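PDB 5J7O: major capsid protein from Faustovirus, which forms the trimeric double jelly-roll capsomer that probably tiles the protein shell around the large double-stranded DNA genome of the virus. Local coordinates for residues H470-T475 against P561-A566; L449-A454 against N605-I610; G70-K75 against P94-F99. All blocks are in the same frame, centred on the assembly; numbering follows the deposited sequence.

From the N terminus, interaction 3 closes first: strand 69-76 meets the loop at 94-99, enclosing a short excursion that includes strand 88-92, and is tied to the loop leading into strand 99-109 of the same antiparallel sheet. Much later, strand 444-453 leads into interaction 2, which closes only when strand 607-620 returns beside it. Within that long loop interaction 1 opens and closes, joining the start of strand 473-490 to the turn before strand 567-570. Interactions 1 and 2 touch, Thr472 and Ser473 packing on Pro453 and His470 on Arg452, whereas interaction 3 lies about 40 Å from interaction 1, centre to centre.

Interaction 1. Residues H470-T475 against P561-A566; sequences HLTSVT and PQDKGA
Asp563 faces Leu471 across this contact, and its carboxylate organises the polar half of it. The backbone N of Leu471 donates to Asp563 OD2 at 2.9 Å, on the syn lone pair of that oxygen, with a bent N-H...O angle of 144°. With CG anti to its own backbone N (chi1 -167°), Asp563 brings CG to 3.6 Å from Leu471 N. The other oxygen turns back to its own loop: Gly565 N reaches Asp563 OD1 at 3.0 Å, nearly straight at 170° but from well above the carboxylate plane. This is an Asx turn, laid over the type I turn from Asp563 to Ala566. OD2 also forms a salt bridge with Lys211 of helix 203-212.

Two waters complete the polar network. One lies in the plane of the His470 ring, 2.7 Å from its ND1; it accepts from Thr472 OG1 and donates to Asp563 OD1. The second donates to both Leu471 O and Gly565 O, linking the two backbones.

Van der Waals contacts make up the rest. Leu471, whose side chain crosses that of Asp563 at about a right angle, rests CD1 3.4 Å from Gly565 O and makes an apolar contact with Ala566 CB at 4.0 Å. Thr472 divides its branches: OG1 goes to water, while CG2, anti to the carbonyl carbon, settles against the turn, 3.3 Å from Gly565 N. Gly565 lies where the backbones come closest, its CA 4.7 Å from Leu471 CA.

The backbone carbonyls of Pro561 and Gln562, just before the turn, accept from Arg224 of the second subunit, placing the loop beside a trimer interface. The buried carboxylate is thus gripped by two backbone N-H groups, a water and a lysine, an environment that would be expected to favour its ionised form.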
loop_
_atom_site.group_PDB
_atom_site.type_symbol
_atom_site.label_atom_id
_atom_site.label_comp_id
_atom_site.label_asym_id
_atom_site.label_seq_id
_atom_site.Cartn_x
_atom_site.Cartn_y
_atom_site.Cartn_z
ATOM N N HIS B 470 -1.589 2.780 20.203
ATOM C CA HIS B 470 -2.757 3.468 19.673
ATOM C C HIS B 470 -3.164 4.617 20.586
ATOM O O HIS B 470 -3.122 4.503 21.814
ATOM C CB HIS B 470 -3.918 2.493 19.509
ATOM C CG HIS B 470 -3.775 1.572 18.337
ATOM N ND1 HIS B 470 -4.310 1.859 17.099
ATOM C CD2 HIS B 470 -3.166 0.369 18.214
ATOM C CE1 HIS B 470 -4.036 0.872 16.264
ATOM N NE2 HIS B 470 -3.343 -0.044 16.916
ATOM N N LEU B 471 -3.569 5.729 19.977
ATOM C CA LEU B 471 -3.979 6.919 20.711
ATOM C C LEU B 471 -5.493 7.045 20.834
ATOM O O LEU B 471 -5.982 8.094 21.267
ATOM C CB LEU B 471 -3.398 8.171 20.050
ATOM C CG LEU B 471 -1.871 8.221 19.957
ATOM C CD1 LEU B 471 -1.406 9.527 19.328
ATOM C CD2 LEU B 471 -1.241 8.026 21.330
ATOM N N THR B 472 -6.241 6.013 20.464
ATOM C CA THR B 472 -7.690 5.982 20.606
ATOM C C THR B 472 -8.097 4.789 21.462
ATOM O O THR B 472 -7.264 3.996 21.909
ATOM C CB THR B 472 -8.388 5.907 19.244
ATOM O OG1 THR B 472 -8.034 4.683 18.588
ATOM C CG2 THR B 472 -7.991 7.075 18.371
ATOM N N SER B 473 -9.402 4.670 21.684
ATOM C CA SER B 473 -9.980 3.499 22.324
ATOM C C SER B 473 -10.353 2.494 21.242
ATOM O O SER B 473 -11.106 2.824 20.319
ATOM C CB SER B 473 -11.202 3.880 23.155
ATOM O OG SER B 473 -11.733 2.752 23.827
ATOM N N VAL B 474 -9.824 1.280 21.350
ATOM C CA VAL B 474 -9.998 0.250 20.335
ATOM C C VAL B 474 -10.882 -0.851 20.899
ATOM O O VAL B 474 -10.601 -1.396 21.974
ATOM C CB VAL B 474 -8.645 -0.318 19.871
ATOM C CG1 VAL B 474 -8.833 -1.187 18.637
ATOM C CG2 VAL B 474 -7.661 0.808 19.597
ATOM N N THR B 475 -11.953 -1.170 20.178
ATOM C CA THR B 475 -12.782 -2.330 20.460
ATOM C C THR B 475 -12.589 -3.367 19.361
ATOM O O THR B 475 -12.112 -3.061 18.265
ATOM C CB THR B 475 -14.263 -1.947 20.578
ATOM O OG1 THR B 475 -14.603 -1.013 19.546
ATOM C CG2 THR B 475 -14.545 -1.326 21.938
ATOM N N PRO B 561 -1.054 10.588 9.402
ATOM C CA PRO B 561 -1.087 9.470 10.351
ATOM C C PRO B 561 -2.290 8.565 10.141
ATOM O O PRO B 561 -3.417 9.023 9.933
ATOM C CB PRO B 561 -1.157 10.174 11.710
ATOM C CG PRO B 561 -1.889 11.443 11.417
ATOM C CD PRO B 561 -1.491 11.852 10.019
ATOM N N GLN B 562 -2.035 7.256 10.203
ATOM C CA GLN B 562 -3.125 6.288 10.165
ATOM C C GLN B 562 -3.890 6.277 11.483
ATOM O O GLN B 562 -5.120 6.139 11.493
ATOM C CB GLN B 562 -2.576 4.896 9.851
ATOM C CG GLN B 562 -3.595 3.941 9.251
ATOM C CD GLN B 562 -3.887 4.245 7.795
ATOM O OE1 GLN B 562 -3.158 4.996 7.146
ATOM N NE2 GLN B 562 -4.959 3.661 7.273
ATOM N N ASP B 563 -3.177 6.425 12.599
ATOM C CA ASP B 563 -3.801 6.465 13.916
ATOM C C ASP B 563 -4.791 7.620 13.993
ATOM O O ASP B 563 -4.424 8.780 13.782
ATOM C CB ASP B 563 -2.723 6.606 14.993
ATOM C CG ASP B 563 -3.246 6.340 16.398
ATOM O OD1 ASP B 563 -4.458 6.519 16.642
ATOM O OD2 ASP B 563 -2.436 5.955 17.266
ATOM N N LYS B 564 -6.049 7.298 14.301
ATOM C CA LYS B 564 -7.103 8.307 14.332
ATOM C C LYS B 564 -6.972 9.279 15.496
ATOM O O LYS B 564 -7.652 10.311 15.495
ATOM C CB LYS B 564 -8.476 7.636 14.379
ATOM C CG LYS B 564 -9.109 7.420 13.014
ATOM C CD LYS B 564 -10.574 7.042 13.148
ATOM C CE LYS B 564 -11.294 7.130 11.813
ATOM N NZ LYS B 564 -12.759 6.902 11.964
ATOM N N GLY B 565 -6.131 8.984 16.483
ATOM C CA GLY B 565 -5.930 9.858 17.619
ATOM C C GLY B 565 -4.644 10.649 17.600
ATOM O O GLY B 565 -4.295 11.257 18.620
ATOM N N ALA B 566 -3.925 10.666 16.481
ATOM C CA ALA B 566 -2.655 11.372 16.379
ATOM C C ALA B 566 -2.898 12.764 15.808
ATOM O O ALA B 566 -3.347 12.903 14.666
ATOM C CB ALA B 566 -1.674 10.592 15.506
HETATM O O HOH W 1 -5.741 4.173 17.418
HETATM O O HOH W 2 -5.914 11.016 20.857
#

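Interaction 2. Residues L449-A454 against N605-I610; sequences LGLRPA and NPCDLI
Strand 449-453 and strand 607-610 run antiparallel; the axes of these segments approach to 4.3 Å and lie 158° apart in direction. Gly450 with Ile610 and Arg452 with Asp608 are hydrogen-bonded pairs, each bonded both ways; Ile610 N to Gly450 O is 2.7 Å, and Asp608 N to Arg452 O is 2.8 Å. Leu451 with Leu609 and Pro453 with Cys607 are the non-hydrogen-bonded pairs. Beyond them Ala454 N donates to Pro606 O at 2.8 Å, almost straight at 172°, carrying the pairing past the strand end.

One face carries Leu451, Leu609, Pro453 and Cys607. With CG anti to the backbone N (chi1 -172°), Leu451 puts that carbon 3.6 Å from Cys607 CB. Its CD1 comes within 3.7 Å of Leu609 CD1, which also meets Leu449 CD1, while Cys607 SG lies against Pro453 CA. On the other face Ile610 CD1 touches Arg452 CB at 4.0 Å and sits over one face of the guanidinium, offset toward its rim. Asp608 turns to a salt bridge with Arg427.

These two strands are the middle pair of a four-stranded antiparallel sheet of the double jelly-roll, flanked by strand 415-428 beside 607-620 and strand 567-570 beside 444-453. Leu204 of helix 203-212 packs on Arg452 and Ile610, whereas Ile594 and Tyr596 of strand 592-597 meet Leu449 and Leu451.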
loop_
_atom_site.group_PDB
_atom_site.type_symbol
_atom_site.label_atom_id
_atom_site.label_comp_id
_atom_site.label_asym_id
_atom_site.label_seq_id
_atom_site.Cartn_x
_atom_site.Cartn_y
_atom_site.Cartn_z
ATOM N N LEU B 449 0.272 15.409 19.656
ATOM C CA LEU B 449 -0.768 15.378 20.674
ATOM C C LEU B 449 -1.566 14.084 20.592
ATOM O O LEU B 449 -1.775 13.526 19.511
ATOM C CB LEU B 449 -1.717 16.579 20.542
ATOM C CG LEU B 449 -2.795 16.717 21.621
ATOM C CD1 LEU B 449 -2.161 16.929 22.990
ATOM C CD2 LEU B 449 -3.765 17.840 21.292
ATOM N N GLY B 450 -2.012 13.618 21.755
ATOM C CA GLY B 450 -2.871 12.453 21.831
ATOM C C GLY B 450 -3.476 12.327 23.211
ATOM O O GLY B 450 -2.942 12.847 24.196
ATOM N N LEU B 451 -4.612 11.630 23.265
ATOM C CA LEU B 451 -5.316 11.336 24.515
ATOM C C LEU B 451 -5.496 9.821 24.562
ATOM O O LEU B 451 -6.507 9.288 24.098
ATOM C CB LEU B 451 -6.649 12.079 24.592
ATOM C CG LEU B 451 -7.417 12.017 25.915
ATOM C CD1 LEU B 451 -6.578 12.563 27.059
ATOM C CD2 LEU B 451 -8.733 12.771 25.811
ATOM N N ARG B 452 -4.505 9.131 25.123
ATOM C CA ARG B 452 -4.448 7.678 25.060
ATOM C C ARG B 452 -5.169 7.068 26.255
ATOM O O ARG B 452 -4.831 7.400 27.400
ATOM C CB ARG B 452 -3.004 7.206 25.031
ATOM C CG ARG B 452 -2.836 5.709 25.202
ATOM C CD ARG B 452 -1.613 5.398 26.046
ATOM N NE ARG B 452 -0.445 5.053 25.243
ATOM C CZ ARG B 452 0.781 4.922 25.737
ATOM N NH1 ARG B 452 1.000 5.121 27.030
ATOM N NH2 ARG B 452 1.788 4.597 24.940
ATOM N N PRO B 453 -6.147 6.187 26.045
ATOM C CA PRO B 453 -6.817 5.546 27.183
ATOM C C PRO B 453 -5.833 4.734 28.010
ATOM O O PRO B 453 -4.971 4.033 27.473
ATOM C CB PRO B 453 -7.869 4.649 26.518
ATOM C CG PRO B 453 -8.049 5.212 25.144
ATOM C CD PRO B 453 -6.711 5.758 24.755
ATOM N N ALA B 454 -5.972 4.836 29.335
ATOM C CA ALA B 454 -5.057 4.139 30.234
ATOM C C ALA B 454 -5.106 2.631 30.036
ATOM O O ALA B 454 -4.104 1.942 30.265
ATOM C CB ALA B 454 -5.379 4.493 31.686
ATOM N N ASN B 605 -13.221 5.857 32.243
ATOM C CA ASN B 605 -12.260 5.688 31.152
ATOM C C ASN B 605 -11.177 6.752 31.270
ATOM O O ASN B 605 -11.148 7.723 30.505
ATOM C CB ASN B 605 -12.962 5.767 29.794
ATOM C CG ASN B 605 -14.012 4.690 29.617
ATOM O OD1 ASN B 605 -13.694 3.547 29.286
ATOM N ND2 ASN B 605 -15.271 5.048 29.836
ATOM N N PRO B 606 -10.264 6.600 32.230
ATOM C CA PRO B 606 -9.170 7.570 32.354
ATOM C C PRO B 606 -8.233 7.505 31.159
ATOM O O PRO B 606 -7.948 6.429 30.626
ATOM C CB PRO B 606 -8.462 7.147 33.647
ATOM C CG PRO B 606 -8.812 5.709 33.816
ATOM C CD PRO B 606 -10.201 5.558 33.269
ATOM N N CYS B 607 -7.758 8.674 30.737
ATOM C CA CYS B 607 -6.865 8.790 29.597
ATOM C C CYS B 607 -5.692 9.691 29.955
ATOM O O CYS B 607 -5.755 10.489 30.894
ATOM C CB CYS B 607 -7.592 9.345 28.364
ATOM S SG CYS B 607 -9.043 8.402 27.845
ATOM N N ASP B 608 -4.614 9.554 29.188
ATOM C CA ASP B 608 -3.402 10.342 29.368
ATOM C C ASP B 608 -3.262 11.303 28.195
ATOM O O ASP B 608 -3.135 10.868 27.046
ATOM C CB ASP B 608 -2.172 9.440 29.469
ATOM C CG ASP B 608 -2.211 8.533 30.684
ATOM O OD1 ASP B 608 -2.729 8.964 31.733
ATOM O OD2 ASP B 608 -1.720 7.388 30.587
ATOM N N LEU B 609 -3.285 12.602 28.484
ATOM C CA LEU B 609 -3.074 13.614 27.450
ATOM C C LEU B 609 -1.576 13.735 27.210
ATOM O O LEU B 609 -0.850 14.335 28.007
ATOM C CB LEU B 609 -3.681 14.951 27.855
ATOM C CG LEU B 609 -3.743 15.951 26.697
ATOM C CD1 LEU B 609 -4.774 15.510 25.667
ATOM C CD2 LEU B 609 -4.030 17.359 27.188
ATOM N N ILE B 610 -1.110 13.162 26.106
ATOM C CA ILE B 610 0.308 13.110 25.776
ATOM C C ILE B 610 0.629 14.276 24.852
ATOM O O ILE B 610 0.028 14.413 23.778
ATOM C CB ILE B 610 0.679 11.769 25.128
ATOM C CG1 ILE B 610 0.273 10.613 26.045
ATOM C CG2 ILE B 610 2.165 11.719 24.816
ATOM C CD1 ILE B 610 0.407 9.251 25.407
#

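Interaction 3. Residues G70-K75 against P94-F99; sequences GYEYQK and PQFGDF
Gln74 lies against the Phe96 ring in the close-packed part of this contact. Its chi1 of -177°, anti to the backbone N, puts CG over toward the loop, 4.1 Å from Phe96 CD2. The amide is tilted 31° from the ring plane, with NE2 over one face, 3.7 Å above it and displaced toward the rim. OE1 comes to 3.3 Å from Phe96 CB and also touches Pro94 CB. Nearer the backbone, Gln74 CB meets Phe96 CD2 at 3.6 Å.

Toward Glu72 the fit is looser, and this residue buries less than half as much surface as Gln74. Its carboxylate touches only the far end of the ring, OE1 lying 3.4 Å from Phe96 CZ, with its plane steeply inclined to the ring at 67°. The contact as a whole lies at the surface.

The loop enters strand 99-109 through a classic beta bulge, Asp98 and Phe99 facing Ile399; strands 69-76 and 99-109 both pair with strand 389-401 in one antiparallel sheet. Phe400 of that strand meets Phe96 edge-to-face. Tyr73 points its CB away from the loop; its hydroxyl bonds Asp102 of its own chain and Tyr553 of the third subunit. Between the segments the contact is mainly van der Waals: at most Gln74 NE2 over the ring may add a weak favourable term, while hydrogen bonds of Asn398 to Glu72 and Gly97 fix both segments to strand 389-401.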
loop_
_atom_site.group_PDB
_atom_site.type_symbol
_atom_site.label_atom_id
_atom_site.label_comp_id
_atom_site.label_asym_id
_atom_site.label_seq_id
_atom_site.Cartn_x
_atom_site.Cartn_y
_atom_site.Cartn_z
ATOM N N GLY B 70 34.825 11.698 4.608
ATOM C CA GLY B 70 34.440 10.304 4.523
ATOM C C GLY B 70 33.894 9.867 5.861
ATOM O O GLY B 70 34.192 10.469 6.897
ATOM N N TYR B 71 33.074 8.820 5.834
ATOM C CA TYR B 71 32.470 8.319 7.057
ATOM C C TYR B 71 32.721 6.825 7.205
ATOM O O TYR B 71 33.082 6.130 6.253
ATOM C CB TYR B 71 30.958 8.622 7.124
ATOM C CG TYR B 71 30.098 8.007 6.038
ATOM C CD1 TYR B 71 29.652 6.694 6.132
ATOM C CD2 TYR B 71 29.694 8.757 4.940
ATOM C CE1 TYR B 71 28.855 6.137 5.149
ATOM C CE2 TYR B 71 28.897 8.210 3.954
ATOM C CZ TYR B 71 28.479 6.900 4.064
ATOM O OH TYR B 71 27.684 6.351 3.084
ATOM N N GLU B 72 32.536 6.351 8.435
ATOM C CA GLU B 72 32.704 4.948 8.780
ATOM C C GLU B 72 31.996 4.694 10.101
ATOM O O GLU B 72 32.078 5.512 11.021
ATOM C CB GLU B 72 34.184 4.564 8.889
ATOM C CG GLU B 72 34.414 3.122 9.312
ATOM C CD GLU B 72 35.860 2.839 9.672
ATOM O OE1 GLU B 72 36.690 3.768 9.582
ATOM O OE2 GLU B 72 36.164 1.687 10.047
ATOM N N TYR B 73 31.304 3.564 10.187
ATOM C CA TYR B 73 30.573 3.208 11.390
ATOM C C TYR B 73 31.474 2.477 12.376
ATOM O O TYR B 73 32.443 1.814 11.997
ATOM C CB TYR B 73 29.358 2.345 11.049
ATOM C CG TYR B 73 28.228 3.128 10.427
ATOM C CD1 TYR B 73 27.193 3.626 11.206
ATOM C CD2 TYR B 73 28.204 3.383 9.062
ATOM C CE1 TYR B 73 26.160 4.348 10.643
ATOM C CE2 TYR B 73 27.175 4.105 8.490
ATOM C CZ TYR B 73 26.157 4.586 9.285
ATOM O OH TYR B 73 25.130 5.306 8.720
ATOM N N GLN B 74 31.141 2.613 13.657
ATOM C CA GLN B 74 31.875 1.977 14.740
ATOM C C GLN B 74 30.876 1.545 15.799
ATOM O O GLN B 74 30.028 2.341 16.212
ATOM C CB GLN B 74 32.915 2.931 15.340
ATOM C CG GLN B 74 33.773 2.320 16.434
ATOM C CD GLN B 74 34.780 3.306 16.997
ATOM O OE1 GLN B 74 34.424 4.416 17.392
ATOM N NE2 GLN B 74 36.046 2.907 17.025
ATOM N N LYS B 75 30.963 0.288 16.225
ATOM C CA LYS B 75 30.055 -0.258 17.222
ATOM C C LYS B 75 30.794 -0.478 18.534
ATOM O O LYS B 75 31.958 -0.893 18.544
ATOM C CB LYS B 75 29.417 -1.566 16.738
ATOM C CG LYS B 75 30.379 -2.715 16.487
ATOM C CD LYS B 75 29.647 -3.890 15.854
ATOM C CE LYS B 75 30.537 -5.115 15.723
ATOM N NZ LYS B 75 30.724 -5.811 17.026
ATOM N N PRO B 94 32.753 6.561 21.754
ATOM C CA PRO B 94 34.214 6.505 21.659
ATOM C C PRO B 94 34.767 7.630 20.802
ATOM O O PRO B 94 34.076 8.222 19.970
ATOM C CB PRO B 94 34.481 5.138 21.013
ATOM C CG PRO B 94 33.207 4.367 21.178
ATOM C CD PRO B 94 32.116 5.387 21.137
ATOM N N GLN B 95 36.042 7.928 21.025
ATOM C CA GLN B 95 36.746 8.906 20.211
ATOM C C GLN B 95 37.225 8.225 18.935
ATOM O O GLN B 95 38.029 7.288 18.987
ATOM C CB GLN B 95 37.913 9.507 20.986
ATOM C CG GLN B 95 38.407 10.824 20.427
ATOM C CD GLN B 95 39.224 11.602 21.432
ATOM O OE1 GLN B 95 38.683 12.375 22.223
ATOM N NE2 GLN B 95 40.537 11.402 21.410
ATOM N N PHE B 96 36.718 8.684 17.793
ATOM C CA PHE B 96 37.032 8.050 16.521
ATOM C C PHE B 96 37.156 9.095 15.419
ATOM O O PHE B 96 38.264 9.404 14.970
ATOM C CB PHE B 96 35.961 7.015 16.167
ATOM C CG PHE B 96 36.338 6.108 15.030
ATOM C CD1 PHE B 96 37.663 5.936 14.667
ATOM C CD2 PHE B 96 35.360 5.429 14.322
ATOM C CE1 PHE B 96 38.005 5.100 13.619
ATOM C CE2 PHE B 96 35.696 4.593 13.273
ATOM C CZ PHE B 96 37.020 4.428 12.921
ATOM N N GLY B 97 36.024 9.647 14.979
ATOM C CA GLY B 97 36.039 10.632 13.918
ATOM C C GLY B 97 36.119 12.058 14.435
ATOM O O GLY B 97 36.063 12.320 15.635
ATOM N N ASP B 98 36.269 12.991 13.492
ATOM C CA ASP B 98 36.181 14.405 13.835
ATOM C C ASP B 98 34.763 14.783 14.241
ATOM O O ASP B 98 34.569 15.707 15.038
ATOM C CB ASP B 98 36.642 15.262 12.656
ATOM C CG ASP B 98 38.050 14.926 12.208
ATOM O OD1 ASP B 98 38.934 14.785 13.078
ATOM O OD2 ASP B 98 38.272 14.798 10.985
ATOM N N PHE B 99 33.770 14.084 13.697
ATOM C CA PHE B 99 32.369 14.290 14.025
ATOM C C PHE B 99 31.713 12.926 14.185
ATOM O O PHE B 99 32.201 11.921 13.664
ATOM C CB PHE B 99 31.638 15.099 12.938
ATOM C CG PHE B 99 32.252 16.443 12.652
ATOM C CD1 PHE B 99 33.373 16.553 11.845
ATOM C CD2 PHE B 99 31.690 17.599 13.168
ATOM C CE1 PHE B 99 33.936 17.787 11.579
ATOM C CE2 PHE B 99 32.247 18.836 12.905
ATOM C CZ PHE B 99 33.372 18.929 12.111
#